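Local coordinates for protein type 3 secretion system regulator YopR (Yersinia pestis, PDB 1Z21) that probably helps to regulate assembly of the type III secretion injectisome, possibly by controlling secretion or polymerisation of its needle subunit, at residues A26-E29 / V30-T33; S49-P52 / A53-L56; P57-R60 / S61-Q65. All coordinates share one frame; numbering follows the deposited sequence.

Interaction 1 of 3, residues A26-E29 / V30-T33; sequences AVLE and VLAT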
ATOM      1  N   ALA A  26      -5.273   3.506  13.086  1.00 18.16           N
ATOM      2  CA  ALA A  26      -4.012   3.226  13.752  1.00 17.63           C
ATOM      3  C   ALA A  26      -3.582   1.804  13.430  1.00 17.02           C
ATOM      4  O   ALA A  26      -2.411   1.548  13.182  1.00 16.67           O
ATOM      5  CB  ALA A  26      -4.137   3.437  15.253  1.00 18.05           C
ATOM      6  N   VAL A  27      -4.545   0.888  13.374  1.00 16.14           N
ATOM      7  CA  VAL A  27      -4.261  -0.492  13.024  1.00 15.35           C
ATOM      8  C   VAL A  27      -3.837  -0.559  11.561  1.00 14.82           C
ATOM      9  O   VAL A  27      -2.878  -1.233  11.208  1.00 14.36           O
ATOM     10  CB  VAL A  27      -5.480  -1.397  13.278  1.00 15.84           C
ATOM     11  CG1 VAL A  27      -5.206  -2.805  12.788  1.00 16.45           C
ATOM     12  CG2 VAL A  27      -5.824  -1.409  14.778  1.00 15.22           C
ATOM     13  N   LEU A  28      -4.557   0.158  10.711  1.00 14.99           N
ATOM     14  CA  LEU A  28      -4.219   0.189   9.295  1.00 14.73           C
ATOM     15  C   LEU A  28      -2.839   0.818   9.055  1.00 14.67           C
ATOM     16  O   LEU A  28      -2.110   0.395   8.165  1.00 14.47           O
ATOM     17  CB  LEU A  28      -5.312   0.916   8.515  1.00 14.92           C
ATOM     18  CG  LEU A  28      -5.213   0.854   6.989  1.00 14.07           C
ATOM     19  CD1 LEU A  28      -5.248  -0.571   6.476  1.00 15.71           C
ATOM     20  CD2 LEU A  28      -6.344   1.663   6.394  1.00 14.94           C
ATOM     21  N   GLU A  29      -2.463   1.800   9.866  1.00 15.00           N
ATOM     22  CA  GLU A  29      -1.136   2.406   9.758  1.00 15.66           C
ATOM     23  C   GLU A  29      -0.035   1.397  10.105  1.00 15.66           C
ATOM     24  O   GLU A  29       0.995   1.317   9.431  1.00 15.56           O
ATOM     25  CB  GLU A  29      -1.053   3.655  10.646  1.00 16.20           C
ATOM     26  CG  GLU A  29       0.340   4.250  10.802  1.00 17.29           C
ATOM     27  CD  GLU A  29       0.929   4.738   9.497  1.00 19.24           C
ATOM     28  OE1 GLU A  29       0.168   4.945   8.521  1.00 18.63           O
ATOM     29  OE2 GLU A  29       2.158   4.911   9.453  1.00 18.59           O
ATOM     30  N   VAL A  30      -0.241   0.599  11.147  1.00 15.85           N
ATOM     31  CA  VAL A  30       0.697  -0.499  11.407  1.00 15.61           C
ATOM     32  C   VAL A  30       0.821  -1.433  10.181  1.00 15.63           C
ATOM     33  O   VAL A  30       1.931  -1.774   9.740  1.00 15.51           O
ATOM     34  CB  VAL A  30       0.296  -1.319  12.671  1.00 16.05           C
ATOM     35  CG1 VAL A  30       1.304  -2.426  12.909  1.00 16.28           C
ATOM     36  CG2 VAL A  30       0.220  -0.422  13.890  1.00 16.55           C
ATOM     37  N   LEU A  31      -0.318  -1.824   9.611  1.00 15.19           N
ATOM     38  CA  LEU A  31      -0.331  -2.666   8.408  1.00 14.81           C
ATOM     39  C   LEU A  31       0.429  -2.021   7.251  1.00 14.60           C
ATOM     40  O   LEU A  31       1.162  -2.700   6.523  1.00 13.66           O
ATOM     41  CB  LEU A  31      -1.767  -2.956   7.983  1.00 14.02           C
ATOM     42  CG  LEU A  31      -2.452  -4.115   8.732  1.00 12.93           C
ATOM     43  CD1 LEU A  31      -3.981  -4.073   8.609  1.00 12.94           C
ATOM     44  CD2 LEU A  31      -1.938  -5.430   8.240  1.00 13.55           C
ATOM     45  N   ALA A  32       0.262  -0.716   7.101  1.00 14.83           N
ATOM     46  CA  ALA A  32       0.811   0.008   5.953  1.00 15.33           C
ATOM     47  C   ALA A  32       2.289   0.307   6.105  1.00 15.81           C
ATOM     48  O   ALA A  32       2.959   0.591   5.127  1.00 15.29           O
ATOM     49  CB  ALA A  32       0.056   1.295   5.736  1.00 15.67           C
ATOM     50  N   THR A  33       2.796   0.217   7.330  1.00 16.07           N
ATOM     51  CA  THR A  33       4.153   0.649   7.628  1.00 17.10           C
ATOM     52  C   THR A  33       5.209  -0.052   6.775  1.00 16.89           C
ATOM     53  O   THR A  33       5.920   0.640   6.061  1.00 17.47           O
ATOM     54  CB  THR A  33       4.452   0.528   9.147  1.00 16.72           C
ATOM     55  OG1 THR A  33       3.721   1.541   9.841  1.00 17.49           O
ATOM     56  CG2 THR A  33       5.919   0.832   9.446  1.00 17.68           C
TER
HETATM   57  O   HOH W   1       4.308   3.711  11.029  1.00 28.64           O
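The hydroxyl of T33 has two polar partners. OG1 donates to the carbonyl oxygen of E29, four residues back, with T33 OG1 to E29 O at 2.8 Å. It approaches from above the carbonyl plane, 35° out of it. With OG1 beside its own backbone N (chi1 -71°), the hydroxyl points back to the preceding turn, where E29 O lies. A water donates to the same OG1; at 2.5 Å from T33 OG1 this bond is short. That water also donates to the carboxylate of E29, at 2.9 Å from E29 OE2. It bridges the two side chains where they cross at about a right angle. E29 OE2 itself is 3.7 Å from T33 OG1.

Regular i to i+4 bonds carry the backbone. L31 N donates to V27 O at 3.1 Å, and A32 N to L28 O at 2.8 Å. The latter is less straight, at 140°. On the inner face L28 CD1 approaches L31 CD1 at 4.3 Å.

E29 OE1 forms a salt bridge with R36, further along its own helix, and a hydrogen bond with Q79 of helix 71-82. L31 leans on L13 and W14 of helix 6-19, and L28 on Y17. L28 also meets A75 and Q79 of helix 71-82, A32 meets Q79 and L31 meets I76, so this first half of helix 25-43 packs against both helices.

Interaction 2 of 3, residues S49-P52 / A53-L56; sequences SVVP and AIDL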
ATOM      1  N   SER A  49       8.342  12.215 -14.169  1.00 27.37           N
ATOM      2  CA  SER A  49       7.083  11.602 -14.587  1.00 25.94           C
ATOM      3  C   SER A  49       7.067  10.101 -14.395  1.00 24.52           C
ATOM      4  O   SER A  49       8.043   9.408 -14.687  1.00 24.33           O
ATOM      5  CB  SER A  49       6.807  11.914 -16.060  1.00 26.14           C
ATOM      6  OG  SER A  49       6.882  13.305 -16.294  1.00 26.46           O
ATOM      7  N   VAL A  50       5.931   9.602 -13.928  1.00 22.84           N
ATOM      8  CA  VAL A  50       5.728   8.179 -13.765  1.00 21.94           C
ATOM      9  C   VAL A  50       5.695   7.485 -15.115  1.00 21.11           C
ATOM     10  O   VAL A  50       5.394   8.097 -16.139  1.00 20.99           O
ATOM     11  CB  VAL A  50       4.444   7.851 -12.978  1.00 21.60           C
ATOM     12  CG1 VAL A  50       4.502   8.486 -11.585  1.00 21.87           C
ATOM     13  CG2 VAL A  50       3.184   8.283 -13.747  1.00 22.38           C
ATOM     14  N   VAL A  51       6.026   6.200 -15.097  1.00 19.91           N
ATOM     15  CA  VAL A  51       6.089   5.386 -16.297  1.00 19.48           C
ATOM     16  C   VAL A  51       5.190   4.184 -16.046  1.00 19.73           C
ATOM     17  O   VAL A  51       5.665   3.158 -15.567  1.00 18.48           O
ATOM     18  CB  VAL A  51       7.520   4.885 -16.570  1.00 19.21           C
ATOM     19  CG1 VAL A  51       7.595   4.193 -17.925  1.00 18.89           C
ATOM     20  CG2 VAL A  51       8.518   6.015 -16.485  1.00 19.40           C
ATOM     21  N   PRO A  52       3.897   4.311 -16.332  1.00 20.25           N
ATOM     22  CA  PRO A  52       2.914   3.283 -15.949  1.00 20.39           C
ATOM     23  C   PRO A  52       3.270   1.834 -16.305  1.00 20.29           C
ATOM     24  O   PRO A  52       3.142   0.952 -15.460  1.00 20.06           O
ATOM     25  CB  PRO A  52       1.658   3.716 -16.701  1.00 20.98           C
ATOM     26  CG  PRO A  52       1.783   5.178 -16.815  1.00 21.42           C
ATOM     27  CD  PRO A  52       3.250   5.458 -16.995  1.00 20.66           C
ATOM     28  N   ALA A  53       3.713   1.581 -17.527  1.00 19.88           N
ATOM     29  CA  ALA A  53       3.960   0.212 -17.972  1.00 19.89           C
ATOM     30  C   ALA A  53       5.078  -0.478 -17.194  1.00 19.39           C
ATOM     31  O   ALA A  53       5.117  -1.701 -17.126  1.00 20.03           O
ATOM     32  CB  ALA A  53       4.245   0.174 -19.486  1.00 20.65           C
ATOM     33  N   ILE A  54       5.969   0.318 -16.607  1.00 18.48           N
ATOM     34  CA  ILE A  54       7.100  -0.158 -15.826  1.00 18.64           C
ATOM     35  C   ILE A  54       6.807  -0.121 -14.324  1.00 17.66           C
ATOM     36  O   ILE A  54       7.031  -1.099 -13.615  1.00 17.70           O
ATOM     37  CB  ILE A  54       8.326   0.719 -16.144  1.00 18.89           C
ATOM     38  CG1 ILE A  54       8.692   0.604 -17.628  1.00 20.86           C
ATOM     39  CG2 ILE A  54       9.497   0.379 -15.243  1.00 19.70           C
ATOM     40  CD1 ILE A  54       9.167  -0.745 -18.057  1.00 22.55           C
ATOM     41  N   ASP A  55       6.280   1.005 -13.862  1.00 16.76           N
ATOM     42  CA  ASP A  55       6.141   1.283 -12.441  1.00 16.31           C
ATOM     43  C   ASP A  55       4.960   0.567 -11.793  1.00 16.51           C
ATOM     44  O   ASP A  55       5.027   0.203 -10.625  1.00 16.72           O
ATOM     45  CB  ASP A  55       5.984   2.782 -12.195  1.00 15.96           C
ATOM     46  CG  ASP A  55       7.245   3.570 -12.478  1.00 16.09           C
ATOM     47  OD1 ASP A  55       8.347   2.988 -12.474  1.00 16.43           O
ATOM     48  OD2 ASP A  55       7.204   4.799 -12.690  1.00 16.79           O
ATOM     49  N   LEU A  56       3.866   0.406 -12.520  1.00 16.97           N
ATOM     50  CA  LEU A  56       2.691  -0.229 -11.931  1.00 16.95           C
ATOM     51  C   LEU A  56       2.922  -1.701 -11.633  1.00 16.70           C
ATOM     52  O   LEU A  56       2.596  -2.138 -10.543  1.00 15.96           O
ATOM     53  CB  LEU A  56       1.434   0.008 -12.764  1.00 17.51           C
ATOM     54  CG  LEU A  56       0.940   1.459 -12.689  1.00 18.51           C
ATOM     55  CD1 LEU A  56      -0.182   1.717 -13.680  1.00 20.16           C
ATOM     56  CD2 LEU A  56       0.491   1.826 -11.272  1.00 20.29           C
TER
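I54 N donates to V51 O from above the carbonyl plane, at 3.0 Å. The side chain of I54 runs alongside that of V51 in the same direction, with I54 CG1 to V51 CG1 at 3.8 Å. This is an apolar contact on an exposed part of the turn.

D55 is bonded to V51 twice, and this pairing probably helps hold the helix start. Its backbone N bonds V51 O at 2.8 Å, nearly straight on to the oxygen, so V51 O takes two amide donors. This is an ordinary i to i+4 bond. The carboxylate also reaches back: V51 N donates to D55 OD2 at 3.0 Å, with an N-H...O angle of 163°. The donor meets OD2 from above the carboxylate plane, 47° out of it. V51 is the N-cap of helix 52-66, and its apolar side chain cannot cap. Only the bond from the N-cap N-H to a later carboxylate resembles half of a capping box. The acid is at N4, not N3, so this is not a true one. P52 follows in the first position of the helix, where a missing N-H costs no helical bond. A carboxylate near this end probably also benefits from the helix dipole. D55 OD2 has a second partner in Y95 OH, and the side chain of D55 touches L99 of helix 94-107.

L56 N donates to P52 O at 3.1 Å. Its CG lies beside its own backbone N (chi1 -71°), which brings L56 CD1 within 4.1 Å of P52 CB. L56 also packs on I106.

Interaction 3 of 3, residues P57-R60 / S61-Q65; sequences PELR and SVLQQ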
ATOM      1  N   PRO A  57       3.470  -2.486 -12.564  1.00 16.29           N
ATOM      2  CA  PRO A  57       3.872  -3.858 -12.238  1.00 16.80           C
ATOM      3  C   PRO A  57       4.806  -3.956 -11.040  1.00 17.11           C
ATOM      4  O   PRO A  57       4.643  -4.872 -10.239  1.00 17.63           O
ATOM      5  CB  PRO A  57       4.565  -4.326 -13.516  1.00 16.77           C
ATOM      6  CG  PRO A  57       3.887  -3.582 -14.571  1.00 16.28           C
ATOM      7  CD  PRO A  57       3.655  -2.200 -14.001  1.00 16.58           C
ATOM      8  N   GLU A  58       5.766  -3.039 -10.922  1.00 16.99           N
ATOM      9  CA  GLU A  58       6.675  -3.030  -9.777  1.00 17.87           C
ATOM     10  C   GLU A  58       5.894  -2.754  -8.491  1.00 17.39           C
ATOM     11  O   GLU A  58       6.082  -3.433  -7.483  1.00 17.63           O
ATOM     12  CB  GLU A  58       7.769  -1.973  -9.970  1.00 17.98           C
ATOM     13  CG  GLU A  58       8.798  -2.383 -11.011  1.00 21.73           C
ATOM     14  CD  GLU A  58       9.818  -1.291 -11.321  1.00 25.39           C
ATOM     15  OE1 GLU A  58       9.765  -0.195 -10.710  1.00 29.57           O
ATOM     16  OE2 GLU A  58      10.694  -1.540 -12.189  1.00 28.44           O
ATOM     17  N   LEU A  59       5.021  -1.755  -8.536  1.00 16.98           N
ATOM     18  CA  LEU A  59       4.196  -1.390  -7.383  1.00 17.02           C
ATOM     19  C   LEU A  59       3.319  -2.555  -6.943  1.00 16.64           C
ATOM     20  O   LEU A  59       3.224  -2.849  -5.746  1.00 16.14           O
ATOM     21  CB  LEU A  59       3.338  -0.163  -7.696  1.00 17.10           C
ATOM     22  CG  LEU A  59       2.340   0.282  -6.619  1.00 18.16           C
ATOM     23  CD1 LEU A  59       2.381   1.791  -6.431  1.00 20.06           C
ATOM     24  CD2 LEU A  59       0.938  -0.175  -6.960  1.00 19.99           C
ATOM     25  N   ARG A  60       2.696  -3.237  -7.898  1.00 16.33           N
ATOM     26  CA  ARG A  60       1.836  -4.383  -7.571  1.00 16.64           C
ATOM     27  C   ARG A  60       2.652  -5.538  -6.998  1.00 16.74           C
ATOM     28  O   ARG A  60       2.193  -6.225  -6.103  1.00 16.08           O
ATOM     29  CB  ARG A  60       1.023  -4.815  -8.779  1.00 16.38           C
ATOM     30  CG  ARG A  60       0.121  -3.707  -9.282  1.00 18.08           C
ATOM     31  CD  ARG A  60      -0.905  -4.140 -10.281  1.00 21.56           C
ATOM     32  NE  ARG A  60      -0.329  -4.362 -11.601  1.00 22.24           N
ATOM     33  CZ  ARG A  60      -0.481  -3.571 -12.664  1.00 22.55           C
ATOM     34  NH1 ARG A  60      -1.172  -2.439 -12.614  1.00 23.22           N
ATOM     35  NH2 ARG A  60       0.083  -3.918 -13.806  1.00 21.66           N
ATOM     36  N   SER A  61       3.886  -5.695  -7.473  1.00 17.09           N
ATOM     37  CA  SER A  61       4.793  -6.722  -6.968  1.00 18.02           C
ATOM     38  C   SER A  61       5.109  -6.519  -5.488  1.00 17.86           C
ATOM     39  O   SER A  61       5.123  -7.479  -4.709  1.00 17.83           O
ATOM     40  CB  SER A  61       6.088  -6.735  -7.774  1.00 18.68           C
ATOM     41  OG  SER A  61       6.951  -7.693  -7.230  1.00 20.77           O
ATOM     42  N   VAL A  62       5.344  -5.263  -5.110  1.00 17.33           N
ATOM     43  CA  VAL A  62       5.529  -4.892  -3.710  1.00 17.31           C
ATOM     44  C   VAL A  62       4.263  -5.186  -2.886  1.00 16.95           C
ATOM     45  O   VAL A  62       4.340  -5.796  -1.825  1.00 17.03           O
ATOM     46  CB  VAL A  62       5.939  -3.409  -3.542  1.00 17.44           C
ATOM     47  CG1 VAL A  62       6.060  -3.057  -2.058  1.00 17.47           C
ATOM     48  CG2 VAL A  62       7.264  -3.121  -4.259  1.00 18.22           C
ATOM     49  N   LEU A  63       3.098  -4.774  -3.369  1.00 17.04           N
ATOM     50  CA  LEU A  63       1.862  -5.028  -2.632  1.00 17.27           C
ATOM     51  C   LEU A  63       1.679  -6.523  -2.374  1.00 17.58           C
ATOM     52  O   LEU A  63       1.303  -6.919  -1.265  1.00 17.02           O
ATOM     53  CB  LEU A  63       0.646  -4.466  -3.379  1.00 16.75           C
ATOM     54  CG  LEU A  63       0.566  -2.942  -3.541  1.00 17.05           C
ATOM     55  CD1 LEU A  63      -0.680  -2.565  -4.315  1.00 16.22           C
ATOM     56  CD2 LEU A  63       0.597  -2.205  -2.204  1.00 18.98           C
ATOM     57  N   GLN A  64       1.973  -7.340  -3.393  1.00 18.17           N
ATOM     58  CA  GLN A  64       1.824  -8.799  -3.325  1.00 19.32           C
ATOM     59  C   GLN A  64       2.748  -9.452  -2.301  1.00 19.43           C
ATOM     60  O   GLN A  64       2.450 -10.541  -1.816  1.00 19.78           O
ATOM     61  CB  GLN A  64       2.080  -9.429  -4.704  1.00 19.86           C
ATOM     62  CG  GLN A  64       1.817 -10.951  -4.785  1.00 23.21           C
ATOM     63  CD  GLN A  64       0.401 -11.331  -4.375  1.00 27.36           C
ATOM     64  OE1 GLN A  64       0.194 -12.195  -3.507  1.00 30.51           O
ATOM     65  NE2 GLN A  64      -0.576 -10.684  -4.986  1.00 31.44           N
ATOM     66  N   GLN A  65       3.869  -8.808  -1.986  1.00 19.40           N
ATOM     67  CA  GLN A  65       4.781  -9.306  -0.955  1.00 20.10           C
ATOM     68  C   GLN A  65       4.100  -9.410   0.408  1.00 19.65           C
ATOM     69  O   GLN A  65       4.499 -10.226   1.251  1.00 20.37           O
ATOM     70  CB  GLN A  65       6.014  -8.400  -0.810  1.00 20.89           C
ATOM     71  CG  GLN A  65       7.075  -8.507  -1.922  1.00 24.42           C
ATOM     72  CD  GLN A  65       8.124  -7.383  -1.850  1.00 28.60           C
ATOM     73  OE1 GLN A  65       8.386  -6.837  -0.777  1.00 32.94           O
ATOM     74  NE2 GLN A  65       8.706  -7.033  -2.992  1.00 30.78           N
TER
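L59 and L63 meet through their methyl groups, L59 CD2 to L63 CD1 at 3.9 Å. They are one helical turn apart, both buried, and their side chains lie at a slant to one another. L63 has CG beside its own backbone N (chi1 -65°). This sets its branch point over the carbonyl of L59, with L63 CG at 3.5 Å from L59 O, and directs CD1 to the L59 methyl. On another side of the helix V62 CG2 rests 3.4 Å from E58 O. The CB of S61 sits close to the same oxygen, S61 CB to E58 O at 3.3 Å.

Backbone bonds set this spacing. L63 N donates to L59 O at 3.1 Å and V62 N to E58 O at the same length. S61 N to P57 O and Q64 N to R60 O continue the series. The pattern is plain alpha-helix, here the middle and later part of helix 52-66 in a five-helix core domain. It is kinked at P57, where the proline nitrogen has no hydrogen for the turn before.

The chain of R60 bends at the third torsion (chi3 -76°), which carries the guanidinium back along the helix. One face then lies over P57 N, 3.8 Å from the plane and toward the rim of the group. R60 NH1 forms a salt bridge with E103 of helix 94-107, which probably helps fix the orientation of the group.

Farther out, L59 meets L99 and E103 of helix 94-107, L63 meets W73 and L77 of helix 71-82, and V62 meets A38 and L39 of helix 25-43.

Overall arrangement
The three contacts follow one another along the chain. Interaction 1 lies on helix 25-43. Interaction 2 is at the start of helix 52-66 and the loop before it, and interaction 3 continues along the same helix. Interactions 2 and 3 touch where P52 O meets P57 CD at 3.5 Å, and their centres are about 13 Å apart. Interaction 1 is on the other side of the chain's centre from both. Its nearest atoms are about 8 Å from interaction 3 and about 16 Å from interaction 2. Helix 71-82 touches both interaction 1 and interaction 3, whose centres are about 18 Å apart. Interactions 2 and 3 both pack against L99 and I106 of helix 94-107.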